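Local structure of protein-L-isoaspartate O-methyltransferase beta-aspartate methyltransferase (Plasmodium falciparum, 2PBF) at residues D196-L201 with L216-F221; L71-N76 with K188-I193; N11-L16 with T33-D38; L94-A99 with R131-L136. The protein probably repairs damaged proteins by transferring a methyl group from S-adenosylmethionine to the free carboxyl group of L-isoaspartyl residues. All coordinates share one frame; numbering follows the deposited sequence.

In the fold
Along the chain contact 3 comes first, then contact 2, whose two segments enclose contact 4, and contact 1 comes last. Contacts 1 and 2 share the mixed sheet, in which strands 187-195 and 198-205 are neighbours, and their centres lie about 14 Å apart. Each of contacts 3 and 4 sets one helix against the last part of another and the residues after it. Their centres are also about 14 Å apart, and Lys133 NZ reaches Gln36 O between them. Leu71 of contact 2 packs on Met34 of contact 3 and on Leu94 of contact 4. The four contacts thus tie N-terminal helices, Rossmann-like core and C-terminal hairpin together near bound S-adenosyl-L-homocysteine.

Contact 1. Residues D196-L201 with L216-F221; sequences DYTQVL and LFDVCF
Gln199 O accepts the backbone N-H of Val219 at 2.8 Å, and the CA of Asp218 also approaches this oxygen in a CA-H...O contact. Two further backbone bonds tie Leu201 to the other strand: its N donates to Phe217 O, and its O receives Leu216 N at 2.8 Å.

The side chain of Gln199 adds a second grip at Phe221, two residues beyond Val219. Its CG is anti to the carbonyl carbon (chi1 -63°) and the chain runs on extended. The amide then meets the backbone of Phe221 with both its atoms. Phe221 N points almost straight at Gln199 OE1, 2.8 Å away with 174° at the hydrogen. Gln199 NE2 gives a more bent bond to Phe221 O, 3.2 Å long. On the face that carries Val200, Thr198 OG1 donates to Asp218 OD1 at 2.9 Å, meeting it from above the carboxylate plane.

Leu201 supplies the apolar part on the other face. Its CB lies 3.8 Å from Val219 CG1. Its CD2 meets Leu216 CD1 at 4.0 Å, and its CD1 approaches the ring of Phe221 at CE2. Leu69 of helix 64-74 also packs on Leu201, while Pro192 touches Val219 and Phe221.

This is an antiparallel beta hairpin of strands 198-205 and 212-219 at the edge of the mixed sheet of a Rossmann-like methyltransferase.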
loop_
_atom_site.group_PDB
_atom_site.type_symbol
_atom_site.label_atom_id
_atom_site.label_comp_id
_atom_site.label_asym_id
_atom_site.label_seq_id
_atom_site.Cartn_x
_atom_site.Cartn_y
_atom_site.Cartn_z
ATOM N N ASP A 196 5.812 22.004 -4.927
ATOM C CA ASP A 196 6.988 22.886 -4.951
ATOM C C ASP A 196 8.259 22.127 -4.556
ATOM O O ASP A 196 8.785 21.356 -5.372
ATOM C CB ASP A 196 6.761 24.158 -4.126
ATOM N N TYR A 197 8.711 22.290 -3.312
ATOM C CA TYR A 197 10.013 21.751 -2.872
ATOM C C TYR A 197 9.903 20.622 -1.875
ATOM O O TYR A 197 10.890 20.275 -1.232
ATOM C CB TYR A 197 10.898 22.864 -2.267
ATOM C CG TYR A 197 11.291 23.852 -3.304
ATOM C CD1 TYR A 197 12.332 23.580 -4.201
ATOM C CD2 TYR A 197 10.565 25.025 -3.450
ATOM C CE1 TYR A 197 12.654 24.484 -5.176
ATOM C CE2 TYR A 197 10.863 25.924 -4.426
ATOM C CZ TYR A 197 11.897 25.661 -5.277
ATOM O OH TYR A 197 12.159 26.593 -6.223
ATOM N N THR A 198 8.707 20.067 -1.731
ATOM C CA THR A 198 8.515 18.884 -0.921
ATOM C C THR A 198 7.657 17.841 -1.641
ATOM O O THR A 198 7.100 18.114 -2.714
ATOM C CB THR A 198 7.946 19.222 0.485
ATOM O OG1 THR A 198 6.582 19.630 0.379
ATOM C CG2 THR A 198 8.750 20.327 1.142
ATOM N N GLN A 199 7.642 16.617 -1.106
ATOM C CA GLN A 199 6.584 15.663 -1.435
ATOM C C GLN A 199 5.600 15.732 -0.282
ATOM O O GLN A 199 6.001 15.670 0.875
ATOM C CB GLN A 199 7.135 14.254 -1.632
ATOM C CG GLN A 199 8.111 14.140 -2.807
ATOM C CD GLN A 199 8.948 12.871 -2.794
ATOM O OE1 GLN A 199 9.159 12.252 -1.755
ATOM N NE2 GLN A 199 9.442 12.488 -3.963
ATOM N N VAL A 200 4.328 15.918 -0.608
ATOM C CA VAL A 200 3.278 16.101 0.385
ATOM C C VAL A 200 2.286 14.948 0.350
ATOM O O VAL A 200 1.639 14.696 -0.669
ATOM C CB VAL A 200 2.508 17.461 0.213
ATOM C CG1 VAL A 200 1.526 17.659 1.362
ATOM C CG2 VAL A 200 3.471 18.649 0.166
ATOM N N LEU A 201 2.151 14.272 1.479
ATOM C CA LEU A 201 1.192 13.190 1.586
ATOM C C LEU A 201 -0.217 13.738 1.693
ATOM O O LEU A 201 -0.520 14.470 2.632
ATOM C CB LEU A 201 1.504 12.273 2.784
ATOM C CG LEU A 201 0.791 10.911 2.792
ATOM C CD1 LEU A 201 1.448 9.942 1.809
ATOM C CD2 LEU A 201 0.829 10.362 4.194
ATOM N N LEU A 216 -1.647 16.521 4.253
ATOM C CA LEU A 216 -1.277 15.928 5.547
ATOM C C LEU A 216 0.037 16.481 6.073
ATOM O O LEU A 216 0.037 17.353 6.930
ATOM C CB LEU A 216 -1.280 14.386 5.502
ATOM C CG LEU A 216 -2.661 13.718 5.324
ATOM C CD1 LEU A 216 -2.538 12.206 5.386
ATOM C CD2 LEU A 216 -3.714 14.216 6.338
ATOM N N PHE A 217 1.151 15.976 5.560
ATOM C CA PHE A 217 2.469 16.510 5.897
ATOM C C PHE A 217 3.508 16.080 4.861
ATOM O O PHE A 217 3.227 15.256 3.984
ATOM C CB PHE A 217 2.882 16.057 7.297
ATOM C CG PHE A 217 2.614 14.616 7.557
ATOM C CD1 PHE A 217 3.370 13.632 6.931
ATOM C CD2 PHE A 217 1.599 14.235 8.424
ATOM C CE1 PHE A 217 3.125 12.306 7.159
ATOM C CE2 PHE A 217 1.338 12.896 8.659
ATOM C CZ PHE A 217 2.103 11.934 8.021
ATOM N N ASP A 218 4.712 16.646 4.983
ATOM C CA ASP A 218 5.801 16.366 4.081
ATOM C C ASP A 218 6.346 14.955 4.296
ATOM O O ASP A 218 6.426 14.476 5.425
ATOM C CB ASP A 218 6.896 17.415 4.230
ATOM C CG ASP A 218 6.385 18.818 3.971
ATOM O OD1 ASP A 218 5.591 18.982 3.014
ATOM O OD2 ASP A 218 6.754 19.746 4.736
ATOM N N VAL A 219 6.705 14.304 3.193
ATOM C CA VAL A 219 7.162 12.921 3.213
ATOM C C VAL A 219 8.302 12.732 2.224
ATOM O O VAL A 219 8.605 13.627 1.445
ATOM C CB VAL A 219 6.009 11.907 2.888
ATOM C CG1 VAL A 219 5.071 11.737 4.069
ATOM C CG2 VAL A 219 5.229 12.295 1.631
ATOM N N CYS A 220 8.945 11.569 2.279
ATOM C CA CYS A 220 9.990 11.185 1.341
ATOM C C CYS A 220 9.674 9.795 0.744
ATOM O O CYS A 220 9.723 8.770 1.440
ATOM C CB CYS A 220 11.357 11.199 2.040
ATOM S SG CYS A 220 11.807 12.848 2.685
ATOM N N PHE A 221 9.324 9.781 -0.543
ATOM C CA PHE A 221 8.986 8.560 -1.252
ATOM C C PHE A 221 9.779 8.469 -2.537
ATOM O O PHE A 221 10.181 9.483 -3.079
ATOM C CB PHE A 221 7.509 8.556 -1.612
ATOM C CG PHE A 221 6.600 8.133 -0.497
ATOM C CD1 PHE A 221 6.058 6.838 -0.474
ATOM C CD2 PHE A 221 6.248 9.025 0.506
ATOM C CE1 PHE A 221 5.209 6.436 0.530
ATOM C CE2 PHE A 221 5.396 8.638 1.526
ATOM C CZ PHE A 221 4.864 7.351 1.544
#

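Contact 2. Residues L71-N76 with K188-I193; sequences LKRLIN and KLIIPI
Arg73 and Ile190 meet with their side chains at about a right angle. The methyl CD1 of Ile190 touches Arg73 CB at 3.4 Å and lies 3.9 Å from Arg73 CG. Ile190 CG1 is anti to the carbonyl carbon (chi1 -68°), on the side that faces the helix. The aliphatic root of the arginine carries the touch. Beyond CG the chain bends at chi2 and chi3, and its charged end leads away to a salt bridge from NE to Glu203 OE1.

Leu74 and Ile190 slide past each other in opposite directions. Leu74 CG lies 3.8 Å from Ile190 CG1. Leu74 CD2 reaches back toward the start of segment 188-193. It meets the backbone oxygen of Lys188 at 3.6 Å and Lys188 CB at 4.0 Å.

Lys188 is extended beyond CG and passes Arg73, with CD near Arg73 O. No direct hydrogen bond joins the two segments. One water bridges them instead. It donates to Arg73 O at 2.6 Å and accepts from Lys188 NZ at 3.2 Å. The lysine also has a long, weak ion pair with Glu203 OE2.

Helix 64-74 therefore lies on strand 187-195 of the central sheet. Strand 163-168 flanks that strand on one side, where His167 packs on Leu74. Strand 198-205 flanks it on the other, with Leu201 and Glu203 on Ile190. Helix 28-35 packs on Leu71, Lys72 and Ile75.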
loop_
_atom_site.group_PDB
_atom_site.type_symbol
_atom_site.label_atom_id
_atom_site.label_comp_id
_atom_site.label_asym_id
_atom_site.label_seq_id
_atom_site.Cartn_x
_atom_site.Cartn_y
_atom_site.Cartn_z
ATOM N N LEU A 71 -1.261 2.956 6.664
ATOM C CA LEU A 71 -2.222 1.967 7.066
ATOM C C LEU A 71 -3.225 2.587 8.036
ATOM O O LEU A 71 -4.410 2.267 7.987
ATOM C CB LEU A 71 -1.511 0.779 7.707
ATOM C CG LEU A 71 -2.074 -0.642 7.680
ATOM C CD1 LEU A 71 -2.417 -1.125 6.258
ATOM C CD2 LEU A 71 -1.073 -1.607 8.334
ATOM N N LYS A 72 -2.734 3.462 8.910
ATOM C CA LYS A 72 -3.584 4.219 9.839
ATOM C C LYS A 72 -4.619 5.045 9.085
ATOM O O LYS A 72 -5.789 4.993 9.410
ATOM C CB LYS A 72 -2.727 5.121 10.722
ATOM C CG LYS A 72 -3.480 6.174 11.555
ATOM C CD LYS A 72 -2.541 7.333 11.921
ATOM C CE LYS A 72 -3.173 8.308 12.960
ATOM N NZ LYS A 72 -4.353 9.088 12.408
ATOM N N ARG A 73 -4.187 5.760 8.048
ATOM C CA ARG A 73 -5.076 6.653 7.310
ATOM C C ARG A 73 -6.160 5.874 6.590
ATOM O O ARG A 73 -7.258 6.391 6.332
ATOM C CB ARG A 73 -4.314 7.507 6.297
ATOM C CG ARG A 73 -3.148 8.327 6.829
ATOM C CD ARG A 73 -3.515 9.180 8.029
ATOM N NE ARG A 73 -4.558 10.144 7.727
ATOM C CZ ARG A 73 -4.743 11.291 8.383
ATOM N NH1 ARG A 73 -3.931 11.650 9.367
ATOM N NH2 ARG A 73 -5.742 12.086 8.037
ATOM N N LEU A 74 -5.835 4.636 6.231
ATOM C CA LEU A 74 -6.743 3.803 5.452
ATOM C C LEU A 74 -7.511 2.805 6.319
ATOM O O LEU A 74 -8.323 2.050 5.813
ATOM C CB LEU A 74 -5.959 3.067 4.348
ATOM C CG LEU A 74 -5.445 3.910 3.181
ATOM C CD1 LEU A 74 -4.499 3.129 2.320
ATOM C CD2 LEU A 74 -6.580 4.495 2.359
ATOM N N ILE A 75 -7.256 2.809 7.627
ATOM C CA ILE A 75 -7.707 1.724 8.486
ATOM C C ILE A 75 -9.212 1.442 8.420
ATOM O O ILE A 75 -9.633 0.281 8.453
ATOM C CB ILE A 75 -7.175 1.859 9.958
ATOM C CG1 ILE A 75 -6.987 0.478 10.597
ATOM C CG2 ILE A 75 -8.063 2.760 10.826
ATOM C CD1 ILE A 75 -6.030 -0.415 9.825
ATOM N N ASN A 76 -10.012 2.496 8.295
ATOM C CA ASN A 76 -11.469 2.360 8.323
ATOM C C ASN A 76 -12.096 2.095 6.955
ATOM O O ASN A 76 -13.267 1.748 6.892
ATOM C CB ASN A 76 -12.148 3.582 8.965
ATOM C CG ASN A 76 -11.762 3.786 10.400
ATOM O OD1 ASN A 76 -11.427 4.909 10.810
ATOM N ND2 ASN A 76 -11.793 2.712 11.187
ATOM N N LYS A 188 -11.117 6.472 0.319
ATOM C CA LYS A 188 -9.912 7.278 0.568
ATOM C C LYS A 188 -8.710 6.882 -0.294
ATOM O O LYS A 188 -8.441 5.690 -0.495
ATOM C CB LYS A 188 -9.527 7.244 2.050
ATOM C CG LYS A 188 -10.252 8.302 2.855
ATOM C CD LYS A 188 -10.397 7.973 4.311
ATOM C CE LYS A 188 -11.189 9.110 4.971
ATOM N NZ LYS A 188 -11.127 9.036 6.453
ATOM N N LEU A 189 -7.990 7.897 -0.775
ATOM C CA LEU A 189 -6.757 7.748 -1.559
ATOM C C LEU A 189 -5.673 8.471 -0.778
ATOM O O LEU A 189 -5.835 9.640 -0.415
ATOM C CB LEU A 189 -6.902 8.436 -2.918
ATOM C CG LEU A 189 -6.187 8.172 -4.259
ATOM C CD1 LEU A 189 -6.505 9.372 -5.195
ATOM C CD2 LEU A 189 -4.686 7.924 -4.228
ATOM N N ILE A 190 -4.599 7.752 -0.502
ATOM C CA ILE A 190 -3.403 8.258 0.174
ATOM C C ILE A 190 -2.279 8.300 -0.854
ATOM O O ILE A 190 -1.929 7.291 -1.443
ATOM C CB ILE A 190 -3.001 7.317 1.353
ATOM C CG1 ILE A 190 -4.036 7.374 2.478
ATOM C CG2 ILE A 190 -1.556 7.591 1.857
ATOM C CD1 ILE A 190 -4.169 8.735 3.134
ATOM N N ILE A 191 -1.722 9.480 -1.079
ATOM C CA ILE A 191 -0.756 9.636 -2.146
ATOM C C ILE A 191 0.212 10.789 -1.881
ATOM O O ILE A 191 -0.213 11.856 -1.468
ATOM C CB ILE A 191 -1.486 9.835 -3.527
ATOM C CG1 ILE A 191 -0.486 10.108 -4.646
ATOM C CG2 ILE A 191 -2.597 10.918 -3.430
ATOM C CD1 ILE A 191 -1.111 10.079 -6.047
ATOM N N PRO A 192 1.525 10.566 -2.103
ATOM C CA PRO A 192 2.432 11.729 -2.060
ATOM C C PRO A 192 2.389 12.495 -3.385
ATOM O O PRO A 192 2.473 11.886 -4.439
ATOM C CB PRO A 192 3.812 11.096 -1.843
ATOM C CG PRO A 192 3.531 9.584 -1.571
ATOM C CD PRO A 192 2.273 9.317 -2.348
ATOM N N ILE A 193 2.252 13.818 -3.321
ATOM C CA ILE A 193 2.321 14.668 -4.527
ATOM C C ILE A 193 3.423 15.737 -4.361
ATOM O O ILE A 193 3.472 16.413 -3.329
ATOM C CB ILE A 193 0.932 15.279 -4.879
ATOM C CG1 ILE A 193 -0.111 14.156 -5.090
ATOM C CG2 ILE A 193 1.010 16.196 -6.141
ATOM C CD1 ILE A 193 -1.534 14.548 -4.832
HETATM O O HOH W 1 -8.013 8.712 7.258
#

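Contact 3. Residues N11-L16 with T33-D38; sequences NHKSLL and TMLQVD
His12 makes the one hydrogen bond between the segments, from NE2 to Met34 O, at 2.7 Å with 158° at the hydrogen. The acceptor lies close to the ring plane, while the donor stands above the plane of the carbonyl. Val37 N bonds to the same oxygen from the opposite face, so two donors grip it. His12 CG is anti to the backbone N (chi1 -175°), on the side of segment 33-38. Asn11 caps its own helix: OD1 accepts from Ser14 N, and ND2 donates to Ser14 OG.

A CH-pi contact covers one face of the imidazole. Asp38 CA sits over the ring centre at 3.6 Å, close to the normal. Leu16 CG lies on the opposite face, offset toward the rim. The side chains of His12 and Asp38 run past each other in opposite directions, the carboxylate plane 26° from the ring, with OD1 3.6 Å from His12 CB. Asp38 OD1 is hydrogen-bonded to Tyr48 OH and Gly40 N.

The apolar contacts belong mainly to Leu16. Its CD1 meets Met34 CB and Leu35 CB, each at 3.9 Å, and presses close to the backbone of Leu35. Lys13 CB touches Leu35 CD1 more loosely.

A buried imidazole, fixed at its edge and packed on both faces, joins the first turn of helix 12-21 to the backbone of Met34 and to Asp38. The bond requires a proton on NE2, and it gives Met34 O its second donor.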
loop_
_atom_site.group_PDB
_atom_site.type_symbol
_atom_site.label_atom_id
_atom_site.label_comp_id
_atom_site.label_asym_id
_atom_site.label_seq_id
_atom_site.Cartn_x
_atom_site.Cartn_y
_atom_site.Cartn_z
ATOM N N ASN A 11 13.304 -8.209 16.554
ATOM C CA ASN A 11 12.187 -9.037 16.152
ATOM C C ASN A 11 11.023 -8.167 15.694
ATOM O O ASN A 11 10.936 -6.976 16.036
ATOM C CB ASN A 11 11.792 -9.940 17.320
ATOM C CG ASN A 11 11.138 -9.179 18.430
ATOM O OD1 ASN A 11 9.942 -8.913 18.377
ATOM N ND2 ASN A 11 11.921 -8.787 19.438
ATOM N N HIS A 12 10.107 -8.759 14.942
ATOM C CA HIS A 12 8.988 -7.986 14.400
ATOM C C HIS A 12 8.085 -7.321 15.433
ATOM O O HIS A 12 7.672 -6.170 15.274
ATOM C CB HIS A 12 8.142 -8.839 13.472
ATOM C CG HIS A 12 7.063 -8.072 12.791
ATOM N ND1 HIS A 12 7.329 -7.117 11.831
ATOM C CD2 HIS A 12 5.716 -8.106 12.932
ATOM C CE1 HIS A 12 6.191 -6.607 11.398
ATOM N NE2 HIS A 12 5.199 -7.188 12.054
ATOM N N LYS A 13 7.763 -8.053 16.488
ATOM C CA LYS A 13 6.828 -7.561 17.487
ATOM C C LYS A 13 7.415 -6.384 18.303
ATOM O O LYS A 13 6.711 -5.438 18.668
ATOM C CB LYS A 13 6.412 -8.732 18.396
ATOM C CG LYS A 13 5.521 -8.333 19.554
ATOM C CD LYS A 13 5.060 -9.533 20.365
ATOM C CE LYS A 13 4.087 -9.076 21.466
ATOM N NZ LYS A 13 4.645 -7.961 22.349
ATOM N N SER A 14 8.712 -6.466 18.597
ATOM C CA SER A 14 9.399 -5.414 19.302
ATOM C C SER A 14 9.525 -4.159 18.438
ATOM O O SER A 14 9.452 -3.041 18.944
ATOM C CB SER A 14 10.755 -5.904 19.791
ATOM O OG SER A 14 10.621 -6.840 20.860
ATOM N N LEU A 15 9.663 -4.341 17.131
ATOM C CA LEU A 15 9.579 -3.206 16.202
ATOM C C LEU A 15 8.255 -2.462 16.362
ATOM O O LEU A 15 8.230 -1.249 16.448
ATOM C CB LEU A 15 9.775 -3.672 14.737
ATOM C CG LEU A 15 9.455 -2.656 13.618
ATOM C CD1 LEU A 15 10.207 -1.298 13.766
ATOM C CD2 LEU A 15 9.720 -3.290 12.287
ATOM N N LEU A 16 7.162 -3.212 16.415
ATOM C CA LEU A 16 5.822 -2.650 16.480
ATOM C C LEU A 16 5.536 -1.943 17.803
ATOM O O LEU A 16 4.886 -0.890 17.849
ATOM C CB LEU A 16 4.785 -3.751 16.187
ATOM C CG LEU A 16 4.801 -4.358 14.769
ATOM C CD1 LEU A 16 3.565 -5.211 14.594
ATOM C CD2 LEU A 16 4.826 -3.301 13.675
ATOM N N THR A 33 -2.905 -5.782 12.529
ATOM C CA THR A 33 -2.646 -6.061 11.108
ATOM C C THR A 33 -1.155 -6.244 10.841
ATOM O O THR A 33 -0.738 -7.264 10.314
ATOM C CB THR A 33 -3.217 -4.940 10.198
ATOM O OG1 THR A 33 -4.607 -4.732 10.506
ATOM C CG2 THR A 33 -3.045 -5.307 8.720
ATOM N N MET A 34 -0.357 -5.241 11.198
ATOM C CA MET A 34 1.088 -5.320 11.026
ATOM C C MET A 34 1.716 -6.491 11.793
ATOM O O MET A 34 2.640 -7.133 11.296
ATOM C CB MET A 34 1.749 -4.000 11.398
ATOM C CG MET A 34 1.378 -2.850 10.440
ATOM S SD MET A 34 2.276 -1.320 10.718
ATOM C CE MET A 34 3.965 -1.653 10.189
ATOM N N LEU A 35 1.205 -6.772 12.987
ATOM C CA LEU A 35 1.660 -7.937 13.770
ATOM C C LEU A 35 1.510 -9.234 12.976
ATOM O O LEU A 35 2.345 -10.129 13.056
ATOM C CB LEU A 35 0.893 -8.016 15.102
ATOM C CG LEU A 35 1.265 -9.186 16.042
ATOM C CD1 LEU A 35 2.714 -9.069 16.476
ATOM C CD2 LEU A 35 0.318 -9.273 17.243
ATOM N N GLN A 36 0.436 -9.319 12.191
ATOM C CA GLN A 36 0.187 -10.473 11.337
ATOM C C GLN A 36 1.111 -10.575 10.118
ATOM O O GLN A 36 1.172 -11.632 9.465
ATOM C CB GLN A 36 -1.294 -10.513 10.924
ATOM C CG GLN A 36 -2.238 -10.811 12.097
ATOM C CD GLN A 36 -3.703 -10.828 11.693
ATOM O OE1 GLN A 36 -4.198 -11.824 11.199
ATOM N NE2 GLN A 36 -4.400 -9.718 11.916
ATOM N N VAL A 37 1.838 -9.493 9.816
ATOM C CA VAL A 37 2.719 -9.450 8.651
ATOM C C VAL A 37 4.181 -9.114 9.055
ATOM O O VAL A 37 4.552 -7.944 9.200
ATOM C CB VAL A 37 2.186 -8.442 7.549
ATOM C CG1 VAL A 37 2.961 -8.614 6.271
ATOM C CG2 VAL A 37 0.690 -8.655 7.276
ATOM N N ASP A 38 4.995 -10.153 9.234
ATOM C CA ASP A 38 6.373 -10.019 9.656
ATOM C C ASP A 38 7.247 -9.412 8.551
ATOM O O ASP A 38 7.413 -10.009 7.473
ATOM C CB ASP A 38 6.922 -11.398 10.085
ATOM C CG ASP A 38 8.333 -11.326 10.694
ATOM O OD1 ASP A 38 9.104 -10.399 10.388
ATOM O OD2 ASP A 38 8.678 -12.239 11.487
#

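Contact 4. Residues L94-A99 with R131-L136; sequences LTVCMA and RDKPEL
Val96 CG1 meets Lys133 CD at 3.7 Å and Leu136 CD1 at 3.9 Å. The contact belongs to the Rossmann-like methyltransferase fold, in which helices 93-101 and 119-132 both pack near the parallel strands of the sheet. Here the turn after helix 119-132 lies on helix 93-101.

Leu136 reaches across with both methyls. Its CG is anti to the carbonyl carbon (chi1 -70°). CD1 touches both methyls of Val96, and CD2 lies 4.1 Å from Ala99 CB. Val96 and Ala99 stand three residues apart on their helix and so offer neighbouring patches to one leucine. Val96 crosses both Leu136 and Lys133 obliquely. No hydrogen bond joins the segments.

The next shell holds these groups in place. Lys133 leaves the helical course of the chain and a 3-10 segment, 134-136, follows. Leu136 N bonds to Lys133 O at 3.0 Å, which ties the leucine back to the turn. Phe142 of strand 142-146 packs on both Ala99 and Leu136, and Tyr42 packs on Val96.

The lysine touches the valine with CD, while its NZ is held elsewhere. The chain bends at chi4 (70°), and NZ hydrogen-bonds to Gln36 O. Asp132 OD2 is also hydrogen-bonded to Tyr42 OH. Lys133 NZ forms a salt bridge with that same OD2 at 2.9 Å, from the syn side and 35° out of the carboxylate plane.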
loop_
_atom_site.group_PDB
_atom_site.type_symbol
_atom_site.label_atom_id
_atom_site.label_comp_id
_atom_site.label_asym_id
_atom_site.label_seq_id
_atom_site.Cartn_x
_atom_site.Cartn_y
_atom_site.Cartn_z
ATOM N N LEU A 94 2.716 -3.900 2.097
ATOM C CA LEU A 94 1.467 -3.212 2.382
ATOM C C LEU A 94 0.255 -3.896 1.741
ATOM O O LEU A 94 -0.847 -3.852 2.299
ATOM C CB LEU A 94 1.544 -1.719 2.024
ATOM C CG LEU A 94 0.563 -0.861 2.846
ATOM C CD1 LEU A 94 0.968 -0.694 4.326
ATOM C CD2 LEU A 94 0.511 0.443 2.218
ATOM N N THR A 95 0.470 -4.530 0.587
ATOM C CA THR A 95 -0.588 -5.280 -0.083
ATOM C C THR A 95 -1.111 -6.437 0.766
ATOM O O THR A 95 -2.317 -6.616 0.892
ATOM C CB THR A 95 -0.131 -5.825 -1.478
ATOM O OG1 THR A 95 0.851 -4.955 -2.027
ATOM C CG2 THR A 95 -1.306 -5.874 -2.413
ATOM N N VAL A 96 -0.197 -7.205 1.342
ATOM C CA VAL A 96 -0.529 -8.256 2.309
ATOM C C VAL A 96 -1.226 -7.689 3.561
ATOM O O VAL A 96 -2.205 -8.259 4.045
ATOM C CB VAL A 96 0.732 -9.088 2.653
ATOM C CG1 VAL A 96 0.431 -10.163 3.691
ATOM C CG2 VAL A 96 1.275 -9.727 1.383
ATOM N N CYS A 97 -0.744 -6.563 4.068
ATOM C CA CYS A 97 -1.430 -5.878 5.156
ATOM C C CYS A 97 -2.896 -5.619 4.763
ATOM O O CYS A 97 -3.805 -5.906 5.535
ATOM C CB CYS A 97 -0.685 -4.579 5.565
ATOM S SG CYS A 97 0.776 -4.817 6.642
ATOM N N MET A 98 -3.134 -5.126 3.552
ATOM C CA MET A 98 -4.510 -4.930 3.096
ATOM C C MET A 98 -5.321 -6.231 3.000
ATOM O O MET A 98 -6.476 -6.262 3.420
ATOM C CB MET A 98 -4.553 -4.220 1.747
ATOM C CG MET A 98 -4.085 -2.779 1.731
ATOM S SD MET A 98 -4.033 -2.266 -0.010
ATOM C CE MET A 98 -3.710 -0.541 0.235
ATOM N N ALA A 99 -4.723 -7.289 2.431
ATOM C CA ALA A 99 -5.347 -8.619 2.364
ATOM C C ALA A 99 -5.767 -9.145 3.737
ATOM O O ALA A 99 -6.803 -9.805 3.870
ATOM C CB ALA A 99 -4.385 -9.627 1.700
ATOM N N ARG A 131 6.581 -17.385 0.700
ATOM C CA ARG A 131 7.223 -17.804 1.960
ATOM C C ARG A 131 6.441 -17.409 3.202
ATOM O O ARG A 131 6.517 -18.105 4.232
ATOM C CB ARG A 131 8.687 -17.347 2.040
ATOM C CG ARG A 131 9.025 -16.169 2.971
ATOM C CD ARG A 131 10.574 -16.028 3.130
ATOM N NE ARG A 131 11.235 -16.065 1.817
ATOM C CZ ARG A 131 11.427 -15.004 1.036
ATOM N NH1 ARG A 131 11.034 -13.803 1.441
ATOM N NH2 ARG A 131 12.010 -15.144 -0.156
ATOM N N ASP A 132 5.678 -16.318 3.107
ATOM C CA ASP A 132 4.913 -15.831 4.247
ATOM C C ASP A 132 3.512 -16.457 4.327
ATOM O O ASP A 132 3.170 -17.106 5.323
ATOM C CB ASP A 132 4.822 -14.303 4.217
ATOM C CG ASP A 132 4.167 -13.723 5.475
ATOM O OD1 ASP A 132 4.377 -14.262 6.599
ATOM O OD2 ASP A 132 3.449 -12.705 5.332
ATOM N N LYS A 133 2.713 -16.246 3.286
ATOM C CA LYS A 133 1.306 -16.642 3.255
ATOM C C LYS A 133 0.952 -17.186 1.866
ATOM O O LYS A 133 0.272 -16.482 1.086
ATOM C CB LYS A 133 0.418 -15.433 3.568
ATOM C CG LYS A 133 0.503 -14.960 5.004
ATOM C CD LYS A 133 -0.007 -13.546 5.151
ATOM C CE LYS A 133 -0.090 -13.153 6.612
ATOM N NZ LYS A 133 1.252 -12.987 7.259
ATOM N N PRO A 134 1.404 -18.430 1.545
ATOM C CA PRO A 134 1.241 -18.956 0.187
ATOM C C PRO A 134 -0.235 -19.077 -0.207
ATOM O O PRO A 134 -0.549 -19.147 -1.379
ATOM C CB PRO A 134 1.908 -20.351 0.250
ATOM C CG PRO A 134 1.995 -20.689 1.666
ATOM C CD PRO A 134 2.072 -19.403 2.431
ATOM N N GLU A 135 -1.117 -19.091 0.790
ATOM C CA GLU A 135 -2.554 -19.194 0.564
ATOM C C GLU A 135 -3.109 -18.014 -0.252
ATOM O O GLU A 135 -4.076 -18.172 -0.990
ATOM C CB GLU A 135 -3.289 -19.352 1.901
ATOM C CG GLU A 135 -3.113 -18.198 2.900
ATOM C CD GLU A 135 -1.963 -18.386 3.894
ATOM O OE1 GLU A 135 -0.980 -19.072 3.564
ATOM O OE2 GLU A 135 -2.056 -17.836 5.015
ATOM N N LEU A 136 -2.462 -16.849 -0.124
ATOM C CA LEU A 136 -2.804 -15.649 -0.881
ATOM C C LEU A 136 -2.652 -15.763 -2.402
ATOM O O LEU A 136 -3.301 -15.045 -3.127
ATOM C CB LEU A 136 -2.004 -14.442 -0.352
ATOM C CG LEU A 136 -2.370 -13.894 1.043
ATOM C CD1 LEU A 136 -1.590 -12.621 1.380
ATOM C CD2 LEU A 136 -3.861 -13.631 1.143
#